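Local coordinates for sugar isomerase (Sinorhizobium meliloti, PDB 3QC0), which is a zinc-binding TIM-barrel protein of the xylose isomerase-like family and probably interconverts sugars as an isomerase, at residues L28-V42 / A56-G68. Numbering follows the deposited sequence.
Sequences LKHGITAIAPWRDQV and ANGLKLTGLCRGG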
loop_
_atom_site.group_PDB
_atom_site.type_symbol
_atom_site.label_atom_id
_atom_site.label_comp_id
_atom_site.label_asym_id
_atom_site.label_seq_id
_atom_site.Cartn_x
_atom_site.Cartn_y
_atom_site.Cartn_z
ATOM N N LEU A 28 11.321 31.182 8.560
ATOM C CA LEU A 28 10.914 32.510 9.046
ATOM C C LEU A 28 11.065 33.611 7.971
ATOM O O LEU A 28 10.206 34.507 7.887
ATOM C CB LEU A 28 11.719 32.897 10.291
ATOM C CG LEU A 28 11.391 32.135 11.577
ATOM C CD1 LEU A 28 12.434 32.486 12.671
ATOM C CD2 LEU A 28 9.963 32.417 12.058
ATOM N N LYS A 29 12.112 33.495 7.147
ATOM C CA LYS A 29 12.317 34.395 5.976
ATOM C C LYS A 29 11.106 34.348 5.022
ATOM O O LYS A 29 10.842 35.308 4.301
ATOM C CB LYS A 29 13.588 34.013 5.168
ATOM C CG LYS A 29 14.995 34.350 5.793
ATOM C CD LYS A 29 16.164 33.753 4.923
ATOM C CE LYS A 29 17.541 34.299 5.313
ATOM N NZ LYS A 29 18.757 33.718 4.627
ATOM N N HIS A 30 10.391 33.213 4.996
ATOM C CA HIS A 30 9.194 33.095 4.159
ATOM C C HIS A 30 7.878 33.249 4.906
ATOM O O HIS A 30 6.820 32.902 4.373
ATOM C CB HIS A 30 9.187 31.749 3.434
ATOM C CG HIS A 30 10.224 31.628 2.371
ATOM N ND1 HIS A 30 9.966 31.946 1.056
ATOM C CD2 HIS A 30 11.504 31.186 2.410
ATOM C CE1 HIS A 30 11.045 31.712 0.332
ATOM N NE2 HIS A 30 11.994 31.252 1.127
ATOM N N GLY A 31 7.921 33.724 6.144
ATOM C CA GLY A 31 6.674 33.940 6.881
ATOM C C GLY A 31 6.088 32.675 7.505
ATOM O O GLY A 31 4.894 32.644 7.861
ATOM N N ILE A 32 6.917 31.636 7.617
ATOM C CA ILE A 32 6.425 30.346 8.148
ATOM C C ILE A 32 6.820 30.280 9.620
ATOM O O ILE A 32 8.008 30.418 9.954
ATOM C CB ILE A 32 6.936 29.136 7.322
ATOM C CG1 ILE A 32 6.319 29.153 5.918
ATOM C CG2 ILE A 32 6.606 27.806 8.021
ATOM C CD1 ILE A 32 7.131 28.372 4.903
ATOM N N THR A 33 5.826 30.115 10.497
ATOM C CA THR A 33 6.093 30.028 11.942
ATOM C C THR A 33 5.753 28.685 12.594
ATOM O O THR A 33 5.578 28.599 13.826
ATOM C CB THR A 33 5.347 31.142 12.714
ATOM O OG1 THR A 33 3.941 31.039 12.462
ATOM C CG2 THR A 33 5.864 32.547 12.310
ATOM N N ALA A 34 5.630 27.643 11.777
ATOM C CA ALA A 34 5.372 26.323 12.308
ATOM C C ALA A 34 6.274 25.346 11.565
ATOM O O ALA A 34 6.449 25.454 10.353
ATOM C CB ALA A 34 3.906 25.954 12.087
ATOM N N ILE A 35 6.837 24.406 12.315
ATOM C CA ILE A 35 7.770 23.416 11.818
ATOM C C ILE A 35 7.431 22.065 12.443
ATOM O O ILE A 35 6.701 21.984 13.433
ATOM C CB ILE A 35 9.258 23.794 12.107
ATOM C CG1 ILE A 35 9.532 23.962 13.621
ATOM C CG2 ILE A 35 9.620 25.095 11.365
ATOM C CD1 ILE A 35 10.988 23.809 13.966
ATOM N N ALA A 36 8.009 21.021 11.870
ATOM C CA ALA A 36 8.054 19.707 12.502
ATOM C C ALA A 36 9.455 19.159 12.314
ATOM O O ALA A 36 9.804 18.671 11.236
ATOM C CB ALA A 36 6.984 18.770 11.906
ATOM N N PRO A 37 10.305 19.293 13.348
ATOM C CA PRO A 37 11.633 18.747 13.263
ATOM C C PRO A 37 11.684 17.267 13.614
ATOM O O PRO A 37 10.728 16.713 14.174
ATOM C CB PRO A 37 12.392 19.537 14.313
ATOM C CG PRO A 37 11.374 19.693 15.417
ATOM C CD PRO A 37 10.035 19.870 14.678
ATOM N N TRP A 38 12.821 16.666 13.283
ATOM C CA TRP A 38 13.103 15.304 13.622
ATOM C C TRP A 38 14.073 15.212 14.784
ATOM O O TRP A 38 14.902 16.126 15.020
ATOM C CB TRP A 38 13.666 14.568 12.402
ATOM C CG TRP A 38 12.661 14.354 11.328
ATOM C CD1 TRP A 38 11.913 15.292 10.690
ATOM C CD2 TRP A 38 12.237 13.088 10.797
ATOM N NE1 TRP A 38 11.067 14.695 9.788
ATOM C CE2 TRP A 38 11.259 13.348 9.840
ATOM C CE3 TRP A 38 12.628 11.772 11.022
ATOM C CZ2 TRP A 38 10.662 12.339 9.092
ATOM C CZ3 TRP A 38 12.009 10.765 10.280
ATOM C CH2 TRP A 38 11.031 11.060 9.362
ATOM N N ARG A 39 14.028 14.096 15.496
ATOM C CA ARG A 39 14.806 13.964 16.723
ATOM C C ARG A 39 16.307 14.028 16.476
ATOM O O ARG A 39 17.042 14.552 17.319
ATOM C CB ARG A 39 14.448 12.669 17.425
ATOM C CG ARG A 39 13.004 12.698 17.962
ATOM C CD ARG A 39 12.645 11.387 18.550
ATOM N NE ARG A 39 13.353 11.091 19.774
ATOM C CZ ARG A 39 13.490 9.873 20.297
ATOM N NH1 ARG A 39 13.010 8.807 19.655
ATOM N NH2 ARG A 39 14.088 9.686 21.416
ATOM N N ASP A 40 16.750 13.538 15.329
ATOM C CA ASP A 40 18.190 13.573 14.988
ATOM C C ASP A 40 18.632 14.991 14.752
ATOM O O ASP A 40 19.744 15.347 15.157
ATOM C CB ASP A 40 18.576 12.641 13.824
ATOM C CG ASP A 40 17.817 12.904 12.530
ATOM O OD1 ASP A 40 16.783 13.580 12.501
ATOM O OD2 ASP A 40 18.283 12.368 11.497
ATOM N N GLN A 41 17.771 15.798 14.139
ATOM C CA GLN A 41 18.077 17.214 13.892
ATOM C C GLN A 41 18.158 17.984 15.197
ATOM O O GLN A 41 19.038 18.870 15.373
ATOM C CB GLN A 41 17.021 17.848 13.005
ATOM C CG GLN A 41 16.931 17.201 11.604
ATOM C CD GLN A 41 15.787 17.749 10.784
ATOM O OE1 GLN A 41 14.660 17.859 11.274
ATOM N NE2 GLN A 41 16.064 18.082 9.493
ATOM N N VAL A 42 17.224 17.708 16.109
ATOM C CA VAL A 42 17.240 18.317 17.437
ATOM C C VAL A 42 18.490 17.906 18.207
ATOM O O VAL A 42 19.158 18.792 18.849
ATOM C CB VAL A 42 15.927 17.961 18.215
ATOM C CG1 VAL A 42 15.993 18.374 19.731
ATOM C CG2 VAL A 42 14.697 18.570 17.470
ATOM N N ALA A 56 12.169 31.667 21.406
ATOM C CA ALA A 56 12.586 33.032 20.970
ATOM C C ALA A 56 11.811 33.517 19.756
ATOM O O ALA A 56 11.485 34.696 19.623
ATOM C CB ALA A 56 14.084 33.062 20.681
ATOM N N ASN A 57 11.493 32.588 18.853
ATOM C CA ASN A 57 10.801 32.922 17.626
ATOM C C ASN A 57 9.312 32.603 17.672
ATOM O O ASN A 57 8.611 32.805 16.696
ATOM C CB ASN A 57 11.487 32.209 16.470
ATOM C CG ASN A 57 12.896 32.709 16.257
ATOM O OD1 ASN A 57 13.098 33.759 15.645
ATOM N ND2 ASN A 57 13.874 31.982 16.765
ATOM N N GLY A 58 8.823 32.123 18.809
ATOM C CA GLY A 58 7.402 31.845 18.974
ATOM C C GLY A 58 6.913 30.731 18.029
ATOM O O GLY A 58 5.775 30.788 17.567
ATOM N N LEU A 59 7.774 29.754 17.737
ATOM C CA LEU A 59 7.449 28.695 16.732
ATOM C C LEU A 59 6.463 27.704 17.300
ATOM O O LEU A 59 6.604 27.256 18.437
ATOM C CB LEU A 59 8.703 27.932 16.284
ATOM C CG LEU A 59 9.871 28.666 15.622
ATOM C CD1 LEU A 59 10.991 27.676 15.250
ATOM C CD2 LEU A 59 9.431 29.451 14.413
ATOM N N LYS A 60 5.476 27.334 16.476
ATOM C CA LYS A 60 4.621 26.170 16.730
ATOM C C LYS A 60 5.340 24.950 16.168
ATOM O O LYS A 60 5.982 25.033 15.120
ATOM C CB LYS A 60 3.255 26.345 16.057
ATOM C CG LYS A 60 2.486 25.035 15.880
ATOM C CD LYS A 60 1.109 25.246 15.244
ATOM C CE LYS A 60 0.101 25.869 16.212
ATOM N NZ LYS A 60 -0.030 25.153 17.504
ATOM N N LEU A 61 5.272 23.835 16.882
ATOM C CA LEU A 61 5.678 22.541 16.335
ATOM C C LEU A 61 4.415 21.735 16.059
ATOM O O LEU A 61 3.665 21.406 16.980
ATOM C CB LEU A 61 6.583 21.773 17.281
ATOM C CG LEU A 61 8.083 21.961 17.034
ATOM C CD1 LEU A 61 8.541 23.386 17.329
ATOM C CD2 LEU A 61 8.892 20.917 17.811
ATOM N N THR A 62 4.151 21.461 14.788
ATOM C CA THR A 62 2.964 20.652 14.456
ATOM C C THR A 62 3.181 19.181 14.835
ATOM O O THR A 62 2.215 18.411 14.939
ATOM C CB THR A 62 2.584 20.801 12.956
ATOM O OG1 THR A 62 3.753 20.648 12.147
ATOM C CG2 THR A 62 1.926 22.173 12.715
ATOM N N GLY A 63 4.444 18.797 15.005
ATOM C CA GLY A 63 4.816 17.480 15.468
ATOM C C GLY A 63 6.294 17.420 15.798
ATOM O O GLY A 63 7.055 18.322 15.396
ATOM N N LEU A 64 6.686 16.373 16.518
ATOM C CA LEU A 64 8.086 15.941 16.591
ATOM C C LEU A 64 8.129 14.545 15.957
ATOM O O LEU A 64 7.338 13.660 16.321
ATOM C CB LEU A 64 8.587 15.873 18.030
ATOM C CG LEU A 64 10.010 15.363 18.243
ATOM C CD1 LEU A 64 11.074 16.288 17.575
ATOM C CD2 LEU A 64 10.310 15.177 19.749
ATOM N N CYS A 65 9.051 14.362 15.015
ATOM C CA CYS A 65 9.230 13.078 14.348
ATOM C C CYS A 65 10.484 12.371 14.844
ATOM O O CYS A 65 11.596 12.920 14.685
ATOM C CB CYS A 65 9.355 13.263 12.852
ATOM S SG CYS A 65 7.860 13.786 12.041
ATOM N N ARG A 66 10.406 11.172 15.421
ATOM C CA ARG A 66 9.192 10.417 15.719
ATOM C C ARG A 66 9.498 9.432 16.820
ATOM O O ARG A 66 10.646 9.031 17.037
ATOM C CB ARG A 66 8.668 9.648 14.463
ATOM C CG ARG A 66 9.556 8.531 13.911
ATOM C CD ARG A 66 10.727 8.999 13.168
ATOM N NE ARG A 66 11.294 7.998 12.250
ATOM C CZ ARG A 66 12.485 7.444 12.284
ATOM N NH1 ARG A 66 13.432 7.768 13.185
ATOM N NH2 ARG A 66 12.763 6.564 11.310
ATOM N N GLY A 67 8.439 8.982 17.487
ATOM C CA GLY A 67 8.490 7.800 18.321
ATOM C C GLY A 67 7.942 6.610 17.536
ATOM O O GLY A 67 7.834 6.661 16.302
ATOM N N GLY A 68 7.651 5.556 18.269
ATOM C CA GLY A 68 7.132 4.308 17.727
ATOM C C GLY A 68 8.137 3.187 17.823
ATOM O O GLY A 68 8.825 3.021 18.809
#
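One face of the Trp38 indole lies over the side chain of Cys65: CB of Cys65 stands 3.5 Å from the centroid of the five-membered ring of Trp38, a CH-pi contact 11° off the ring normal, and SG follows over the same ring as a sulfur-aromatic contact. At the six-membered end, CZ3 of Trp38 sits over one face of the Arg66 guanidinium, the two planes 45° apart. Arg66 O lies at the edge of the Arg39 guanidinium, near its plane. Cys65 and Arg66 lie on strand 60-68, Trp38 and Arg39 where strand 34-36 passes into helix 39-45; the two strands are neighbours in the TIM barrel, joined by a right-handed beta-alpha-beta crossover. The ring of Trp38 also touches the zinc ligand Glu248, and its NE1 hydrogen-bonds to Asn10 OD1. With an alanine here, Cys65 is likely to lose its aromatic cover, Asn10 its indole donor and the Arg66 guanidinium the ring against its face.

The strands pair through Lys60 N to Thr33 O, Ile35 N to Lys60 O and Thr62 N to Ile35 O. Beyond a one-residue shift in register a single bridge, Trp38 with Cys65, continues the pairing: Cys65 N donates almost straight to Pro37 O (3.0 Å), while Arg39 N, at the start of helix 39-45, donates to Cys65 O. Toward the surrounding helices, Ile35 and Leu61 run side by side, and the Pro37 ring crosses Leu61 tightly, Pro37 CD to Leu61 CD2 3.5 Å. The CA-CB bond of Leu64 points away from 28-42, but CG anti to the backbone N (chi1 177°) swings CD1 back to 4.0 Å from CG of Pro37. Arg39 bends at chi3; its NE and NH1 form salt bridges with Glu91 and Asp84 of helix 75-94, and its CD lies 3.4 Å from Arg66 O.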